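Long-range contact in trans-isoprenyl diphosphate synthase (Caulobacter crescentus, PDB 3OYR), which probably makes octaprenyl diphosphate, precursor of the quinone side chain, by adding isopentenyl diphosphate units to farnesyl diphosphate: residues Ile52-Gly65 / Arg115-Ser129. Residues are numbered along the deposited sequence; the frame is centred on the assembly and turned at random.
With DMA (dimethylallyl diphosphate), chain D.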
# COMPACT_ATOMS: atom_id res chain seq x y z
N ILE B 52 -7.26 -1.51 -16.48
CA ILE B 52 -6.34 -0.42 -16.11
C ILE B 52 -5.16 -0.94 -15.26
O ILE B 52 -4.01 -0.52 -15.45
CB ILE B 52 -7.10 0.73 -15.37
CG1 ILE B 52 -7.77 1.67 -16.39
CG2 ILE B 52 -6.17 1.54 -14.45
CD1 ILE B 52 -8.32 2.98 -15.80
N ILE B 53 -5.46 -1.88 -14.37
CA ILE B 53 -4.46 -2.45 -13.47
C ILE B 53 -3.21 -3.02 -14.19
O ILE B 53 -2.13 -2.46 -14.00
CB ILE B 53 -5.07 -3.43 -12.43
CG1 ILE B 53 -5.95 -2.68 -11.43
CG2 ILE B 53 -3.99 -4.15 -11.70
CD1 ILE B 53 -6.82 -3.59 -10.57
N PRO B 54 -3.36 -4.06 -15.06
CA PRO B 54 -2.16 -4.52 -15.78
C PRO B 54 -1.58 -3.49 -16.78
O PRO B 54 -0.38 -3.51 -17.04
CB PRO B 54 -2.64 -5.77 -16.52
CG PRO B 54 -4.12 -5.62 -16.62
CD PRO B 54 -4.51 -4.95 -15.34
N ALA B 55 -2.42 -2.62 -17.33
CA ALA B 55 -1.93 -1.55 -18.22
C ALA B 55 -1.01 -0.57 -17.46
O ALA B 55 0.12 -0.36 -17.88
CB ALA B 55 -3.09 -0.80 -18.88
N LEU B 56 -1.47 -0.03 -16.33
CA LEU B 56 -0.65 0.89 -15.52
C LEU B 56 0.60 0.20 -14.96
O LEU B 56 1.70 0.77 -15.00
CB LEU B 56 -1.49 1.53 -14.40
CG LEU B 56 -1.00 2.81 -13.71
CD1 LEU B 56 -2.13 3.53 -13.00
CD2 LEU B 56 0.10 2.53 -12.68
N ALA B 57 0.42 -1.02 -14.47
CA ALA B 57 1.51 -1.79 -13.87
C ALA B 57 2.63 -2.12 -14.86
O ALA B 57 3.81 -1.89 -14.56
CB ALA B 57 0.97 -3.06 -13.23
N GLU B 58 2.26 -2.66 -16.02
CA GLU B 58 3.25 -3.00 -17.05
C GLU B 58 3.94 -1.76 -17.62
O GLU B 58 5.09 -1.84 -18.02
CB GLU B 58 2.65 -3.83 -18.19
CG GLU B 58 3.69 -4.69 -18.93
CD GLU B 58 3.38 -4.88 -20.41
OE1 GLU B 58 2.32 -5.44 -20.74
OE2 GLU B 58 4.23 -4.49 -21.25
N HIS B 59 3.25 -0.63 -17.65
CA HIS B 59 3.88 0.61 -18.10
C HIS B 59 5.13 0.88 -17.24
O HIS B 59 6.19 1.20 -17.78
CB HIS B 59 2.89 1.77 -18.03
CG HIS B 59 3.50 3.12 -18.30
ND1 HIS B 59 3.56 3.67 -19.56
CD2 HIS B 59 4.05 4.04 -17.47
CE1 HIS B 59 4.13 4.86 -19.50
NE2 HIS B 59 4.44 5.11 -18.24
N LEU B 60 5.02 0.68 -15.92
CA LEU B 60 6.15 0.85 -15.01
C LEU B 60 7.14 -0.33 -14.97
O LEU B 60 8.36 -0.12 -15.09
CB LEU B 60 5.67 1.21 -13.60
CG LEU B 60 6.76 1.54 -12.55
CD1 LEU B 60 7.76 2.55 -13.08
CD2 LEU B 60 6.14 2.07 -11.29
N ILE B 61 6.62 -1.54 -14.80
CA ILE B 61 7.44 -2.72 -14.64
C ILE B 61 8.25 -3.05 -15.91
O ILE B 61 9.47 -3.23 -15.84
CB ILE B 61 6.60 -3.94 -14.16
CG1 ILE B 61 6.00 -3.68 -12.77
CG2 ILE B 61 7.44 -5.21 -14.17
CD1 ILE B 61 4.77 -4.60 -12.42
N ALA B 62 7.58 -3.08 -17.07
CA ALA B 62 8.27 -3.34 -18.34
C ALA B 62 9.20 -2.20 -18.80
O ALA B 62 10.07 -2.43 -19.65
CB ALA B 62 7.26 -3.73 -19.46
N ALA B 63 9.04 -1.01 -18.22
CA ALA B 63 9.87 0.16 -18.58
C ALA B 63 11.36 -0.00 -18.28
O ALA B 63 12.20 0.68 -18.87
CB ALA B 63 9.35 1.41 -17.88
N GLY B 64 11.68 -0.91 -17.36
CA GLY B 64 13.06 -1.16 -16.98
C GLY B 64 13.16 -1.43 -15.50
O GLY B 64 12.21 -1.93 -14.87
N GLY B 65 14.31 -1.09 -14.94
CA GLY B 65 14.54 -1.22 -13.51
C GLY B 65 15.60 -2.27 -13.29
O GLY B 65 15.62 -3.28 -13.98
N ARG B 115 11.97 5.70 -15.01
CA ARG B 115 12.51 4.64 -15.86
C ARG B 115 12.43 4.98 -17.36
O ARG B 115 12.20 4.11 -18.21
CB ARG B 115 11.84 3.28 -15.56
CG ARG B 115 12.13 2.72 -14.17
CD ARG B 115 11.33 1.42 -13.92
NE ARG B 115 11.68 0.78 -12.63
CZ ARG B 115 10.99 -0.21 -12.06
NH1 ARG B 115 11.41 -0.71 -10.89
NH2 ARG B 115 9.88 -0.70 -12.63
N GLY B 116 12.60 6.27 -17.68
CA GLY B 116 12.64 6.71 -19.07
C GLY B 116 11.29 7.02 -19.69
O GLY B 116 11.23 7.57 -20.79
N LYS B 117 10.21 6.64 -19.00
CA LYS B 117 8.84 6.88 -19.47
C LYS B 117 8.20 7.96 -18.60
O LYS B 117 8.67 8.24 -17.49
CB LYS B 117 7.99 5.60 -19.41
CG LYS B 117 8.33 4.51 -20.44
CD LYS B 117 7.27 3.40 -20.41
CE LYS B 117 7.71 2.12 -21.12
NZ LYS B 117 6.90 0.92 -20.67
N VAL B 118 7.14 8.56 -19.11
CA VAL B 118 6.30 9.49 -18.35
C VAL B 118 5.77 8.75 -17.12
O VAL B 118 5.47 7.56 -17.20
CB VAL B 118 5.14 10.04 -19.24
CG1 VAL B 118 4.25 8.90 -19.78
CG2 VAL B 118 4.31 11.07 -18.51
N ALA B 119 5.74 9.43 -15.97
CA ALA B 119 5.23 8.83 -14.74
C ALA B 119 3.75 8.47 -14.91
O ALA B 119 2.96 9.30 -15.39
CB ALA B 119 5.42 9.77 -13.58
N ALA B 120 3.40 7.24 -14.53
CA ALA B 120 2.05 6.67 -14.72
C ALA B 120 0.88 7.58 -14.36
O ALA B 120 -0.14 7.59 -15.06
CB ALA B 120 1.93 5.36 -13.97
N HIS B 121 1.04 8.36 -13.29
CA HIS B 121 -0.02 9.26 -12.83
C HIS B 121 -0.32 10.43 -13.77
O HIS B 121 -1.35 11.09 -13.62
CB HIS B 121 0.27 9.78 -11.42
CG HIS B 121 1.48 10.65 -11.32
ND1 HIS B 121 1.42 12.03 -11.41
CD2 HIS B 121 2.79 10.34 -11.11
CE1 HIS B 121 2.64 12.53 -11.27
NE2 HIS B 121 3.48 11.53 -11.08
N LEU B 122 0.57 10.69 -14.72
CA LEU B 122 0.31 11.71 -15.74
C LEU B 122 -0.53 11.17 -16.90
O LEU B 122 -1.11 11.94 -17.67
CB LEU B 122 1.62 12.34 -16.24
CG LEU B 122 2.37 13.27 -15.27
CD1 LEU B 122 3.75 13.66 -15.81
CD2 LEU B 122 1.56 14.51 -14.93
N ILE B 123 -0.59 9.84 -17.03
CA ILE B 123 -1.38 9.17 -18.05
C ILE B 123 -2.74 8.70 -17.50
O ILE B 123 -3.78 8.92 -18.12
CB ILE B 123 -0.61 7.95 -18.64
CG1 ILE B 123 0.71 8.39 -19.29
CG2 ILE B 123 -1.47 7.15 -19.61
CD1 ILE B 123 0.56 9.53 -20.33
N TRP B 124 -2.71 8.06 -16.33
CA TRP B 124 -3.92 7.46 -15.76
C TRP B 124 -4.51 8.27 -14.62
O TRP B 124 -5.63 8.00 -14.18
CB TRP B 124 -3.63 6.03 -15.31
CG TRP B 124 -3.48 5.05 -16.42
CD1 TRP B 124 -4.49 4.39 -17.07
CD2 TRP B 124 -2.26 4.59 -17.02
NE1 TRP B 124 -3.97 3.55 -18.02
CE2 TRP B 124 -2.60 3.66 -18.02
CE3 TRP B 124 -0.90 4.88 -16.80
CZ2 TRP B 124 -1.64 3.01 -18.81
CZ3 TRP B 124 0.06 4.24 -17.59
CH2 TRP B 124 -0.32 3.31 -18.59
N GLY B 125 -3.76 9.26 -14.13
CA GLY B 125 -4.20 10.06 -13.00
C GLY B 125 -3.57 9.61 -11.69
O GLY B 125 -3.12 8.46 -11.57
N GLY B 126 -3.54 10.52 -10.72
CA GLY B 126 -2.98 10.27 -9.40
C GLY B 126 -3.74 9.18 -8.66
O GLY B 126 -3.12 8.29 -8.07
N ALA B 127 -5.06 9.23 -8.71
CA ALA B 127 -5.90 8.28 -7.98
C ALA B 127 -5.62 6.85 -8.42
O ALA B 127 -5.37 5.98 -7.56
CB ALA B 127 -7.38 8.62 -8.13
N GLN B 128 -5.62 6.63 -9.74
CA GLN B 128 -5.36 5.30 -10.29
C GLN B 128 -3.96 4.78 -9.99
O GLN B 128 -3.80 3.60 -9.69
CB GLN B 128 -5.68 5.22 -11.80
CG GLN B 128 -7.19 5.31 -12.18
CD GLN B 128 -8.06 4.12 -11.73
OE1 GLN B 128 -7.74 3.40 -10.79
NE2 GLN B 128 -9.19 3.92 -12.42
N SER B 129 -2.96 5.66 -10.05
CA SER B 129 -1.60 5.34 -9.59
C SER B 129 -1.55 4.85 -8.15
O SER B 129 -0.96 3.79 -7.85
CB SER B 129 -0.67 6.55 -9.73
OG SER B 129 0.10 6.44 -10.89
C1 DMA D . 14.39 3.99 -6.99
O1 DMA D . 14.98 2.68 -6.95
C2 DMA D . 14.08 4.03 -5.53
C3 DMA D . 14.91 4.59 -4.64
C4 DMA D . 16.16 5.33 -5.04
C5 DMA D . 14.52 4.47 -3.20
PA DMA D . 15.99 2.05 -8.02
O1A DMA D . 16.44 0.67 -7.60
O2A DMA D . 17.09 3.05 -8.28
O3A DMA D . 14.95 2.01 -9.26
PB DMA D . 14.75 0.88 -10.42
O1B DMA D . 13.93 -0.22 -9.79
O2B DMA D . 13.97 1.75 -11.37
O3B DMA D . 16.10 0.43 -10.90
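Three hydrogen bonds join H59 and L60 of helix 52-61 to the 115-129 segment. H59 NE2 donates to V118 O at 2.9 Å, almost straight (171°) and in the imidazole plane, so NE2 carries a hydrogen. K117 NZ reaches H59 O at 3.0 Å, on a lone pair. R115 NH2 gives L60 O a 2.9 Å bond in the guanidinium plane, although it approaches from above the carbonyl plane.

The H59 ring is also sandwiched. K117 CD lies over one face, 3.9 Å from the centroid, and W124 points its edge at the other in a T-shaped pair, planes at 74°. W124 in turn rests a face on the helix backbone, L56 CA sitting 3.9 Å from its six-membered ring centroid. Apolar packing continues around L56: with CG anti to the backbone N (chi1 -161°), it sets CD2 on A120 CB and CD1 against W124 CB. At the far end I52 CD1 meets Q128 NE2, which bonds V168 O of the second subunit.

R115, extended from CG to NE, grips dimethylallyl diphosphate: NE donates to O2B at 2.8 Å and NH1 to O1B at 2.8 Å. This end of the contact belongs to a diphosphate-binding pocket of the predominantly helical trans-prenyltransferase fold.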